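Local coordinates for protein acetyltransferase (Brucella abortus str. 2308 A, PDB 4ZBG) that binds acetyl coenzyme A and, as a GNAT-family N-acetyltransferase, probably transfers the acetyl group to an amine of an acceptor substrate, at residues E21-Q24 with V25-A29; I105-G108 with L109-R113; L126-Y129 with R130-F134; P93-Q96 with G97-I100. All blocks are in the same frame, centred on the assembly; numbering follows the deposited sequence. Where two conformers were deposited one is given.

Interaction 1: residues E21-Q24 with V25-A29. With ACO (acetyl coenzyme *a), chain B.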
# COMPACT_ATOMS: atom_id res chain seq x y z
N GLU A 21 14.59 -0.53 -7.29
CA GLU A 21 14.39 0.83 -6.82
C GLU A 21 13.23 0.96 -5.83
O GLU A 21 13.31 1.72 -4.86
CB GLU A 21 14.20 1.77 -7.99
CG GLU A 21 14.27 3.20 -7.55
CD GLU A 21 14.52 4.15 -8.69
OE1 GLU A 21 14.79 3.69 -9.82
OE2 GLU A 21 14.47 5.35 -8.44
N ILE A 22 12.14 0.24 -6.08
CA ILE A 22 11.02 0.22 -5.14
C ILE A 22 11.53 -0.24 -3.78
O ILE A 22 11.17 0.33 -2.75
CB ILE A 22 9.89 -0.69 -5.65
CG1 ILE A 22 9.14 -0.02 -6.81
CG2 ILE A 22 8.93 -1.06 -4.52
CD1 ILE A 22 8.20 -0.95 -7.55
N ARG A 23 12.34 -1.29 -3.77
CA ARG A 23 12.82 -1.80 -2.50
C ARG A 23 13.77 -0.82 -1.81
O ARG A 23 13.73 -0.66 -0.60
CB ARG A 23 13.47 -3.18 -2.67
CG ARG A 23 13.94 -3.77 -1.36
CD ARG A 23 13.99 -5.27 -1.45
NE ARG A 23 14.54 -5.86 -0.24
CZ ARG A 23 14.50 -7.15 0.04
NH1 ARG A 23 13.89 -8.00 -0.78
NH2 ARG A 23 15.06 -7.59 1.16
N GLN A 24 14.58 -0.13 -2.60
CA GLN A 24 15.47 0.89 -2.06
C GLN A 24 14.69 2.03 -1.39
O GLN A 24 15.03 2.47 -0.29
CB GLN A 24 16.36 1.45 -3.16
CG GLN A 24 17.32 2.54 -2.73
CD GLN A 24 18.01 3.22 -3.90
OE1 GLN A 24 17.92 2.76 -5.04
NE2 GLN A 24 18.68 4.32 -3.63
N VAL A 25 13.63 2.49 -2.05
CA VAL A 25 12.80 3.54 -1.48
C VAL A 25 12.11 3.07 -0.20
O VAL A 25 12.08 3.77 0.81
CB VAL A 25 11.80 4.05 -2.52
CG1 VAL A 25 10.80 4.98 -1.88
CG2 VAL A 25 12.54 4.76 -3.66
N THR A 26 11.55 1.86 -0.26
CA THR A 26 10.86 1.29 0.88
C THR A 26 11.82 1.19 2.06
O THR A 26 11.50 1.60 3.18
CB THR A 26 10.33 -0.11 0.53
OG1 THR A 26 9.41 -0.01 -0.56
CG2 THR A 26 9.62 -0.75 1.70
N GLU A 27 13.01 0.66 1.82
CA GLU A 27 13.95 0.46 2.91
C GLU A 27 14.46 1.78 3.46
O GLU A 27 14.67 1.90 4.67
CB GLU A 27 15.07 -0.50 2.49
CG GLU A 27 14.50 -1.90 2.33
CD GLU A 27 15.49 -2.96 1.88
OE1 GLU A 27 16.60 -2.62 1.44
OE2 GLU A 27 15.12 -4.14 1.96
N ALA A 28 14.61 2.79 2.61
CA ALA A 28 15.00 4.12 3.08
C ALA A 28 13.91 4.72 3.96
O ALA A 28 14.20 5.31 5.00
CB ALA A 28 15.30 5.04 1.91
N ALA A 29 12.66 4.56 3.55
CA ALA A 29 11.55 5.12 4.31
C ALA A 29 11.42 4.48 5.69
O ALA A 29 11.12 5.16 6.68
CB ALA A 29 10.25 4.97 3.53
N1A ACO B . 1.22 21.67 3.39
C2A ACO B . 1.04 21.33 4.66
N3A ACO B . 1.08 20.06 5.05
C4A ACO B . 1.29 19.09 4.16
C5A ACO B . 1.48 19.40 2.84
C6A ACO B . 1.44 20.76 2.47
N6A ACO B . 1.63 21.14 1.08
N7A ACO B . 1.67 18.26 2.17
C8A ACO B . 1.60 17.27 3.05
N9A ACO B . 1.37 17.75 4.26
C1B ACO B . 1.23 16.97 5.49
C2B ACO B . 0.17 16.15 5.52
O2B ACO B . -1.06 16.80 5.90
C3B ACO B . 0.61 14.99 6.63
O3B ACO B . 0.51 15.53 7.98
P3B ACO B . -0.78 15.26 8.96
O7A ACO B . -0.44 15.95 10.26
O8A ACO B . -0.95 13.77 9.15
O9A ACO B . -1.99 15.87 8.30
C4B ACO B . 1.88 14.73 6.33
O4B ACO B . 2.43 15.99 5.56
C5B ACO B . 2.15 13.54 5.39
O5B ACO B . 1.23 13.57 4.32
P1A ACO B . 1.69 13.28 2.78
O1A ACO B . 2.61 14.34 2.26
O2A ACO B . 0.43 13.02 2.00
O3A ACO B . 2.45 11.86 2.86
P2A ACO B . 4.02 11.58 2.63
O4A ACO B . 4.38 11.77 1.19
O5A ACO B . 4.86 12.29 3.66
O6A ACO B . 4.02 9.98 2.90
CBP ACO B . 4.28 8.21 4.48
CCP ACO B . 3.49 9.46 4.10
CDP ACO B . 3.63 7.60 5.72
CEP ACO B . 4.23 7.24 3.31
CAP ACO B . 5.73 8.62 4.77
OAP ACO B . 5.75 9.39 5.94
C9P ACO B . 6.69 7.44 4.94
O9P ACO B . 7.18 6.86 4.02
N8P ACO B . 6.98 7.08 6.30
C7P ACO B . 7.88 6.00 6.63
C6P ACO B . 7.29 4.65 6.27
C5P ACO B . 5.93 4.45 6.92
O5P ACO B . 5.77 4.58 8.10
N4P ACO B . 4.85 4.10 6.05
C3P ACO B . 3.53 3.89 6.59
C2P ACO B . 3.41 2.51 7.23
S1P ACO B . 1.68 2.21 7.66
C ACO B . 0.94 1.62 6.12
O ACO B . 1.62 1.39 5.17
CH3 ACO B . -0.57 1.44 6.11
O HOH W 1 17.08 -5.92 2.92
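The guanidinium of Arg23 meets Glu27 at its edge. NE gives a hydrogen bond to Glu27 OE2 at 2.9 Å, and the pair is a salt bridge. The acceptor sits slightly off the guanidinium plane. The carboxylate is turned almost at right angles to it, with 83° between the planes, and NE meets OE2 from above the carboxylate plane. A water lies at the same guanidinium edge. It accepts from Arg23 NH2 and donates to Glu27 OE2 at 2.8 Å, so OE2 is gripped twice. Arg23 NH1 turns elsewhere, to a salt bridge with Asp45 of helix 40-49. The arginine thus ties two helices together.

This is an i to i+4 pair on helix 19-30, the first helix of the GNAT fold. Arg23 CG is anti to the backbone N (chi1 -178°), and the extended chain runs forward to the next turn. On the buried side Thr26 OG1 donates to Ile22 O at 2.8 Å. That oxygen also accepts from Thr26 N at 2.9 Å, and the two donors arrive from opposite faces of the carbonyl plane. Val25 sets CG2 3.4 Å from Glu21 O and packs on Val65 of strand 64-76 and on Leu92. Glu21 OE2 accepts a hydrogen bond from Val65 N. At the end of the segment Ala29 O lies 3.3 Å from C7P of the acetyl coenzyme A pantetheine arm.

Interaction 2: residues I105-G108 with L109-R113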
# COMPACT_ATOMS: atom_id res chain seq x y z
N ILE A 105 -1.96 7.00 -2.28
CA ILE A 105 -3.06 6.32 -1.59
C ILE A 105 -4.38 6.55 -2.33
O ILE A 105 -5.11 5.60 -2.60
CB ILE A 105 -3.15 6.74 -0.11
CG1 ILE A 105 -1.91 6.26 0.65
CG2 ILE A 105 -4.44 6.23 0.51
CD1 ILE A 105 -1.70 6.96 1.97
N ARG A 106 -4.68 7.80 -2.68
CA ARG A 106 -5.93 8.09 -3.37
C ARG A 106 -6.00 7.38 -4.71
O ARG A 106 -7.04 6.82 -5.08
CB ARG A 106 -6.13 9.60 -3.53
CG ARG A 106 -6.47 10.31 -2.24
CD ARG A 106 -6.99 11.72 -2.48
NE ARG A 106 -7.19 12.42 -1.21
CZ ARG A 106 -6.22 13.04 -0.55
NH1 ARG A 106 -4.99 13.01 -1.02
NH2 ARG A 106 -6.48 13.66 0.59
N GLU A 107 -4.89 7.38 -5.45
CA GLU A 107 -4.89 6.72 -6.74
C GLU A 107 -5.03 5.20 -6.60
O GLU A 107 -5.77 4.56 -7.36
CB GLU A 107 -3.66 7.13 -7.55
CG GLU A 107 -3.62 6.53 -8.93
CD GLU A 107 -4.82 6.86 -9.78
OE1 GLU A 107 -5.45 7.93 -9.61
OE2 GLU A 107 -5.12 6.03 -10.66
N GLY A 108 -4.33 4.61 -5.63
CA GLY A 108 -4.46 3.19 -5.39
C GLY A 108 -5.87 2.77 -5.03
O GLY A 108 -6.39 1.78 -5.55
N LEU A 109 -6.50 3.53 -4.14
CA LEU A 109 -7.87 3.23 -3.74
C LEU A 109 -8.81 3.36 -4.94
O LEU A 109 -9.72 2.54 -5.10
CB LEU A 109 -8.32 4.16 -2.62
CG LEU A 109 -7.58 3.95 -1.30
CD1 LEU A 109 -7.97 5.07 -0.34
CD2 LEU A 109 -7.86 2.58 -0.69
N ALA A 110 -8.59 4.37 -5.78
CA ALA A 110 -9.45 4.57 -6.94
C ALA A 110 -9.32 3.38 -7.89
O ALA A 110 -10.31 2.91 -8.45
CB ALA A 110 -9.11 5.87 -7.64
N GLN A 111 -8.10 2.87 -8.04
CA GLN A 111 -7.89 1.73 -8.93
C GLN A 111 -8.50 0.45 -8.37
O GLN A 111 -9.09 -0.34 -9.12
CB GLN A 111 -6.41 1.58 -9.28
CG GLN A 111 -5.95 2.71 -10.20
CD GLN A 111 -4.59 2.46 -10.81
OE1 GLN A 111 -4.22 1.32 -11.09
NE2 GLN A 111 -3.84 3.53 -11.02
N LEU A 112 -8.40 0.25 -7.06
CA LEU A 112 -9.08 -0.89 -6.44
C LEU A 112 -10.58 -0.82 -6.62
O LEU A 112 -11.21 -1.80 -7.01
CB LEU A 112 -8.79 -0.96 -4.94
CG LEU A 112 -7.47 -1.55 -4.47
CD1 LEU A 112 -7.48 -1.60 -2.95
CD2 LEU A 112 -7.22 -2.94 -5.05
N ARG A 113 -11.16 0.34 -6.33
CA ARG A 113 -12.60 0.51 -6.50
C ARG A 113 -12.98 0.24 -7.96
O ARG A 113 -13.97 -0.45 -8.23
CB ARG A 113 -13.02 1.92 -6.09
CG ARG A 113 -14.52 2.11 -6.00
CD ARG A 113 -14.89 3.56 -5.82
NE ARG A 113 -14.55 4.07 -4.49
CZ ARG A 113 -15.40 4.10 -3.47
NH1 ARG A 113 -16.64 3.63 -3.61
NH2 ARG A 113 -15.02 4.59 -2.30
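Helix 100-114 is the helix of a beta-alpha-beta unit, between strands 83-91 and 119-122, and two i to i+4 side-chain pairs lie on two of its sides. On one side Gln111 NE2 donates to Glu107 OE2 at 2.8 Å. The bond is nearly straight, with an N-H...O angle of 166°. It uses the anti lone pair of OE2, the one away from the other oxygen, and OE2 lies in the amide plane. The carboxylate and amide planes are still 66° apart. Glu107 has CG anti to the backbone N, and a bend at the next bond (chi2 58°) brings OE2 to the amide. Gln111 CG also lies against this oxygen, at 3.5 Å.

In the GNAT fold this helix packs on the central sheet. The Glu107-Gln111 side meets strand 55-61, where both side chains touch Leu57, and strand 10-13. The apolar side is carried by Ile105 and Leu109. They lie side by side and point the same way, with Ile105 CG2 3.8 Å from Leu109 CD1. Leu109 CG also sits over the backbone, 3.2 Å from Ile105 O. Leu109 and Leu112 both reach Phe71 of strand 64-76, while Ile105 touches Ile69. The backbone keeps the regular i to i+4 bonds: Leu109 N to Ile105 O and Leu112 N to Gly108 O, both 2.9 Å.

Interaction 3: residues L126-Y129 with R130-F134. With ACO (acetyl coenzyme *a), chain B.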
# COMPACT_ATOMS: atom_id res chain seq x y z
N LEU A 126 -3.26 7.15 13.70
CA LEU A 126 -4.64 7.37 14.13
C LEU A 126 -5.48 8.24 13.20
O LEU A 126 -6.62 7.91 12.90
CB LEU A 126 -4.68 7.97 15.54
CG LEU A 126 -6.08 8.18 16.11
CD1 LEU A 126 -6.70 6.85 16.52
CD2 LEU A 126 -6.08 9.17 17.27
N GLY A 127 -4.92 9.35 12.73
CA GLY A 127 -5.72 10.33 12.02
C GLY A 127 -5.48 10.53 10.53
O GLY A 127 -6.38 10.98 9.82
N TYR A 128 -4.28 10.21 10.06
CA TYR A 128 -3.89 10.53 8.69
C TYR A 128 -4.83 9.95 7.64
O TYR A 128 -5.21 10.63 6.69
CB TYR A 128 -2.46 10.07 8.42
CG TYR A 128 -2.01 10.25 6.99
CD1 TYR A 128 -1.75 11.51 6.47
CD2 TYR A 128 -1.84 9.15 6.16
CE1 TYR A 128 -1.34 11.67 5.15
CE2 TYR A 128 -1.42 9.30 4.85
CZ TYR A 128 -1.17 10.55 4.35
OH TYR A 128 -0.76 10.67 3.04
N TYR A 129 -5.23 8.70 7.82
CA TYR A 129 -5.97 7.99 6.79
C TYR A 129 -7.45 8.36 6.74
O TYR A 129 -8.17 7.95 5.83
CB TYR A 129 -5.76 6.48 6.92
CG TYR A 129 -4.30 6.09 6.83
CD1 TYR A 129 -3.69 5.89 5.59
CD2 TYR A 129 -3.51 5.96 7.97
CE1 TYR A 129 -2.35 5.54 5.50
CE2 TYR A 129 -2.17 5.61 7.89
CZ TYR A 129 -1.59 5.41 6.65
OH TYR A 129 -0.25 5.06 6.55
N ARG A 130 -7.90 9.17 7.69
CA ARG A 130 -9.29 9.65 7.67
C ARG A 130 -9.60 10.43 6.39
O ARG A 130 -10.74 10.45 5.94
CB ARG A 130 -9.59 10.50 8.89
CG ARG A 130 -9.59 9.72 10.19
CD ARG A 130 -9.77 10.64 11.39
NE ARG A 130 -10.94 11.51 11.26
CZ ARG A 130 -12.15 11.20 11.73
NH1 ARG A 130 -13.16 12.04 11.57
NH2 ARG A 130 -12.35 10.04 12.35
N ARG A 131 -8.58 11.08 5.82
CA ARG A 131 -8.79 11.90 4.63
C ARG A 131 -9.15 11.06 3.41
O ARG A 131 -9.61 11.60 2.41
CB ARG A 131 -7.56 12.78 4.34
CG ARG A 131 -6.35 12.01 3.81
CD ARG A 131 -5.06 12.82 3.94
NE ARG A 131 -4.81 13.12 5.34
CZ ARG A 131 -4.02 14.08 5.79
NH1 ARG A 131 -3.31 14.84 4.95
NH2 ARG A 131 -3.93 14.28 7.10
N PHE A 132 -8.94 9.75 3.49
CA PHE A 132 -9.30 8.85 2.40
C PHE A 132 -10.57 8.07 2.73
O PHE A 132 -10.95 7.15 2.00
CB PHE A 132 -8.16 7.87 2.10
CG PHE A 132 -6.79 8.49 2.15
CD1 PHE A 132 -6.37 9.34 1.14
CD2 PHE A 132 -5.93 8.22 3.21
CE1 PHE A 132 -5.10 9.91 1.19
CE2 PHE A 132 -4.68 8.80 3.26
CZ PHE A 132 -4.26 9.65 2.25
N GLY A 133 -11.21 8.42 3.84
CA GLY A 133 -12.44 7.74 4.22
C GLY A 133 -12.31 6.56 5.16
O GLY A 133 -13.30 5.94 5.51
N PHE A 134 -11.09 6.24 5.58
CA PHE A 134 -10.90 5.16 6.55
C PHE A 134 -11.50 5.51 7.91
O PHE A 134 -11.37 6.63 8.39
CB PHE A 134 -9.42 4.81 6.71
CG PHE A 134 -8.84 4.07 5.55
CD1 PHE A 134 -8.86 2.69 5.51
CD2 PHE A 134 -8.29 4.76 4.49
CE1 PHE A 134 -8.34 2.01 4.43
CE2 PHE A 134 -7.76 4.09 3.41
CZ PHE A 134 -7.78 2.71 3.39
N1A ACO B . 1.22 21.67 3.39
C2A ACO B . 1.04 21.33 4.66
N3A ACO B . 1.08 20.06 5.05
C4A ACO B . 1.29 19.09 4.16
C5A ACO B . 1.48 19.40 2.84
C6A ACO B . 1.44 20.76 2.47
N6A ACO B . 1.63 21.14 1.08
N7A ACO B . 1.67 18.26 2.17
C8A ACO B . 1.60 17.27 3.05
N9A ACO B . 1.37 17.75 4.26
C1B ACO B . 1.23 16.97 5.49
C2B ACO B . 0.17 16.15 5.52
O2B ACO B . -1.06 16.80 5.90
C3B ACO B . 0.61 14.99 6.63
O3B ACO B . 0.51 15.53 7.98
P3B ACO B . -0.78 15.26 8.96
O7A ACO B . -0.44 15.95 10.26
O8A ACO B . -0.95 13.77 9.15
O9A ACO B . -1.99 15.87 8.30
C4B ACO B . 1.88 14.73 6.33
O4B ACO B . 2.43 15.99 5.56
C5B ACO B . 2.15 13.54 5.39
O5B ACO B . 1.23 13.57 4.32
P1A ACO B . 1.69 13.28 2.78
O1A ACO B . 2.61 14.34 2.26
O2A ACO B . 0.43 13.02 2.00
O3A ACO B . 2.45 11.86 2.86
P2A ACO B . 4.02 11.58 2.63
O4A ACO B . 4.38 11.77 1.19
O5A ACO B . 4.86 12.29 3.66
O6A ACO B . 4.02 9.98 2.90
CBP ACO B . 4.28 8.21 4.48
CCP ACO B . 3.49 9.46 4.10
CDP ACO B . 3.63 7.60 5.72
CEP ACO B . 4.23 7.24 3.31
CAP ACO B . 5.73 8.62 4.77
OAP ACO B . 5.75 9.39 5.94
C9P ACO B . 6.69 7.44 4.94
O9P ACO B . 7.18 6.86 4.02
N8P ACO B . 6.98 7.08 6.30
C7P ACO B . 7.88 6.00 6.63
C6P ACO B . 7.29 4.65 6.27
C5P ACO B . 5.93 4.45 6.92
O5P ACO B . 5.77 4.58 8.10
N4P ACO B . 4.85 4.10 6.05
C3P ACO B . 3.53 3.89 6.59
C2P ACO B . 3.41 2.51 7.23
S1P ACO B . 1.68 2.21 7.66
C ACO B . 0.94 1.62 6.12
O ACO B . 1.62 1.39 5.17
CH3 ACO B . -0.57 1.44 6.11
O HOH W 2 -6.50 13.18 8.20
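Arg131 takes an unusual first torsion (chi1 72°), with CG between the backbone N and carbonyl carbon, and a second bend at chi3 folds its guanidinium back beside Tyr128. Tyr128 CD1 then lies 3.4 Å above the centre of the guanidinium, with the two planes 38° apart. NE donates to Tyr128 O at 2.9 Å, in the carbonyl plane and on a lone pair, though the bond is bent (138°). The other nitrogens face the cofactor. NH2 donates to the 3'-phosphate oxygen O9A at 2.8 Å, and NH1 to the ribose oxygen O2B. A water links NH2 to Gly127 O.

Phe132 turns its edge toward the face of Tyr128 in an offset edge-to-face pair, centroids 5.4 Å apart. Tyr128 OH donates to the pyrophosphate oxygen O2A at 2.8 Å. The turns of this 3-10 segment are closed by Arg130 N to Gly127 O and Phe132 N to Tyr129 O. Tyr129 OH lies 3.6 Å from the thioester sulfur S1P of acetyl coenzyme A. A tyrosine near this sulfur is a familiar feature of GNAT active sites, where it often serves as a general acid; that role is not established here.

Interaction 4: residues P93-Q96 with G97-I100. With ACO (acetyl coenzyme *a), chain B.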
# COMPACT_ATOMS: atom_id res chain seq x y z
N PRO A 93 12.39 9.88 2.34
CA PRO A 93 12.32 10.84 3.45
C PRO A 93 12.40 12.31 3.02
O PRO A 93 11.62 13.13 3.51
CB PRO A 93 13.51 10.43 4.31
CG PRO A 93 13.49 8.92 4.18
CD PRO A 93 13.14 8.67 2.72
N ALA A 94 13.32 12.64 2.12
CA ALA A 94 13.49 14.03 1.70
C ALA A 94 12.27 14.62 1.01
O ALA A 94 12.09 15.84 1.02
CB ALA A 94 14.69 14.14 0.79
N ARG A 95 11.44 13.77 0.42
CA ARG A 95 10.28 14.23 -0.34
C ARG A 95 8.96 14.02 0.39
O ARG A 95 7.90 14.23 -0.19
CB ARG A 95 10.24 13.58 -1.73
CG ARG A 95 11.40 14.00 -2.65
CD ARG A 95 11.37 15.48 -3.01
NE ARG A 95 10.20 15.81 -3.82
CZ ARG A 95 10.16 15.79 -5.14
NH1 ARG A 95 11.24 15.46 -5.85
NH2 ARG A 95 9.04 16.09 -5.78
N GLN A 96 9.01 13.63 1.66
CA GLN A 96 7.80 13.52 2.46
C GLN A 96 7.19 14.88 2.79
O GLN A 96 7.86 15.91 2.71
CB GLN A 96 8.09 12.77 3.75
CG GLN A 96 8.37 11.30 3.50
CD GLN A 96 8.92 10.59 4.72
OE1 GLN A 96 9.06 11.19 5.78
NE2 GLN A 96 9.25 9.31 4.56
N GLY A 97 5.91 14.88 3.16
CA GLY A 97 5.24 16.11 3.54
C GLY A 97 4.93 17.05 2.39
O GLY A 97 4.76 18.26 2.58
N GLU A 98 4.85 16.48 1.19
CA GLU A 98 4.52 17.24 -0.02
C GLU A 98 3.26 16.72 -0.69
O GLU A 98 2.86 17.21 -1.74
CB GLU A 98 5.67 17.17 -1.02
CG GLU A 98 7.01 17.64 -0.48
CD GLU A 98 8.14 17.44 -1.46
OE1 GLU A 98 7.89 16.97 -2.60
OE2 GLU A 98 9.29 17.75 -1.10
N GLY A 99 2.62 15.72 -0.09
CA GLY A 99 1.41 15.17 -0.66
C GLY A 99 1.61 13.94 -1.53
O GLY A 99 0.64 13.42 -2.06
N ILE A 100 2.84 13.46 -1.66
CA ILE A 100 3.09 12.28 -2.51
C ILE A 100 2.38 11.04 -1.98
O ILE A 100 1.72 10.33 -2.72
CB ILE A 100 4.59 12.02 -2.69
CG1 ILE A 100 5.25 13.22 -3.38
CG2 ILE A 100 4.83 10.76 -3.52
CD1 ILE A 100 6.75 13.12 -3.44
N1A ACO B . 1.22 21.67 3.39
C2A ACO B . 1.04 21.33 4.66
N3A ACO B . 1.08 20.06 5.05
C4A ACO B . 1.29 19.09 4.16
C5A ACO B . 1.48 19.40 2.84
C6A ACO B . 1.44 20.76 2.47
N6A ACO B . 1.63 21.14 1.08
N7A ACO B . 1.67 18.26 2.17
C8A ACO B . 1.60 17.27 3.05
N9A ACO B . 1.37 17.75 4.26
C1B ACO B . 1.23 16.97 5.49
C2B ACO B . 0.17 16.15 5.52
O2B ACO B . -1.06 16.80 5.90
C3B ACO B . 0.61 14.99 6.63
O3B ACO B . 0.51 15.53 7.98
P3B ACO B . -0.78 15.26 8.96
O7A ACO B . -0.44 15.95 10.26
O8A ACO B . -0.95 13.77 9.15
O9A ACO B . -1.99 15.87 8.30
C4B ACO B . 1.88 14.73 6.33
O4B ACO B . 2.43 15.99 5.56
C5B ACO B . 2.15 13.54 5.39
O5B ACO B . 1.23 13.57 4.32
P1A ACO B . 1.69 13.28 2.78
O1A ACO B . 2.61 14.34 2.26
O2A ACO B . 0.43 13.02 2.00
O3A ACO B . 2.45 11.86 2.86
P2A ACO B . 4.02 11.58 2.63
O4A ACO B . 4.38 11.77 1.19
O5A ACO B . 4.86 12.29 3.66
O6A ACO B . 4.02 9.98 2.90
CBP ACO B . 4.28 8.21 4.48
CCP ACO B . 3.49 9.46 4.10
CDP ACO B . 3.63 7.60 5.72
CEP ACO B . 4.23 7.24 3.31
CAP ACO B . 5.73 8.62 4.77
OAP ACO B . 5.75 9.39 5.94
C9P ACO B . 6.69 7.44 4.94
O9P ACO B . 7.18 6.86 4.02
N8P ACO B . 6.98 7.08 6.30
C7P ACO B . 7.88 6.00 6.63
C6P ACO B . 7.29 4.65 6.27
C5P ACO B . 5.93 4.45 6.92
O5P ACO B . 5.77 4.58 8.10
N4P ACO B . 4.85 4.10 6.05
C3P ACO B . 3.53 3.89 6.59
C2P ACO B . 3.41 2.51 7.23
S1P ACO B . 1.68 2.21 7.66
C ACO B . 0.94 1.62 6.12
O ACO B . 1.62 1.39 5.17
CH3 ACO B . -0.57 1.44 6.11
O HOH W 3 5.20 13.97 0.00
O HOH W 4 6.26 16.82 -4.60
O HOH W 5 9.69 18.26 1.65
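Gly97 N donates to the pyrophosphate oxygen O5A of acetyl coenzyme A at 2.8 Å. Gly99 N does the same for O1A on the other phosphorus at 2.7 Å. One water adds a bridge: it accepts from Glu98 N and Ile100 N. The oxygen of this water is 2.6 Å from O4A of acetyl coenzyme A. It is also 2.7 Å from Arg95 O. Gln96 lies along the pantetheine arm. Its NE2 is 3.2 Å from C9P, and its hydrogen bond goes to Val91 O at the end of strand 83-91.

Behind this shell Arg95 and Glu98 clasp the turn. Arg95 NE donates to Glu98 OE1 at 2.9 Å in a nearly straight hydrogen bond (166°) that is part of a salt bridge. NE comes to OE1 on the syn side, somewhat out of the carboxylate plane, while OE1 lies close to the guanidinium plane, at its edge. The two flat groups are 31° apart. Bends at chi2 and chi3, both near -65°, curl the arginine back toward the glutamate. A second water joins Arg95 NH2 to Glu98 OE1. Arg95 NH1 makes a salt bridge to Glu61, and Ile100 CD1 packs 3.9 Å from Arg95 CB. Gly97 and Gly99 both have positive phi, which suits glycine. Gly99 is the N-cap of helix 100-114. Gln96-Gly97-Glu98-Gly99-Ile100-Gly101 fits Q/R-x-x-G-x-G/A, the pyrophosphate-binding loop of the GNAT family.

Three of the four contacts touch acetyl coenzyme A. Interaction 4 binds the pyrophosphate through backbone N-H groups. Interaction 3 reaches the pyrophosphate and 3'-phosphate, and also the thioester; the centres of interactions 3 and 4 are about 17 Å apart. Interaction 1 meets the pantetheine arm through Ala29 and touches interaction 4 directly, with Ala28 O 3.8 Å from Pro93 CG. Interaction 2 continues the helix that starts at the Gly99 N-cap of interaction 4. It also packs against interaction 3: Arg106 CG is 3.5 Å from Phe132 CD1, and Ile105 CD1 is 3.7 Å from Tyr128 CE2. The Ile105 side chain lies about 6 Å from the cofactor. Interactions 1 and 2 lie on opposite sides of the chain's centre.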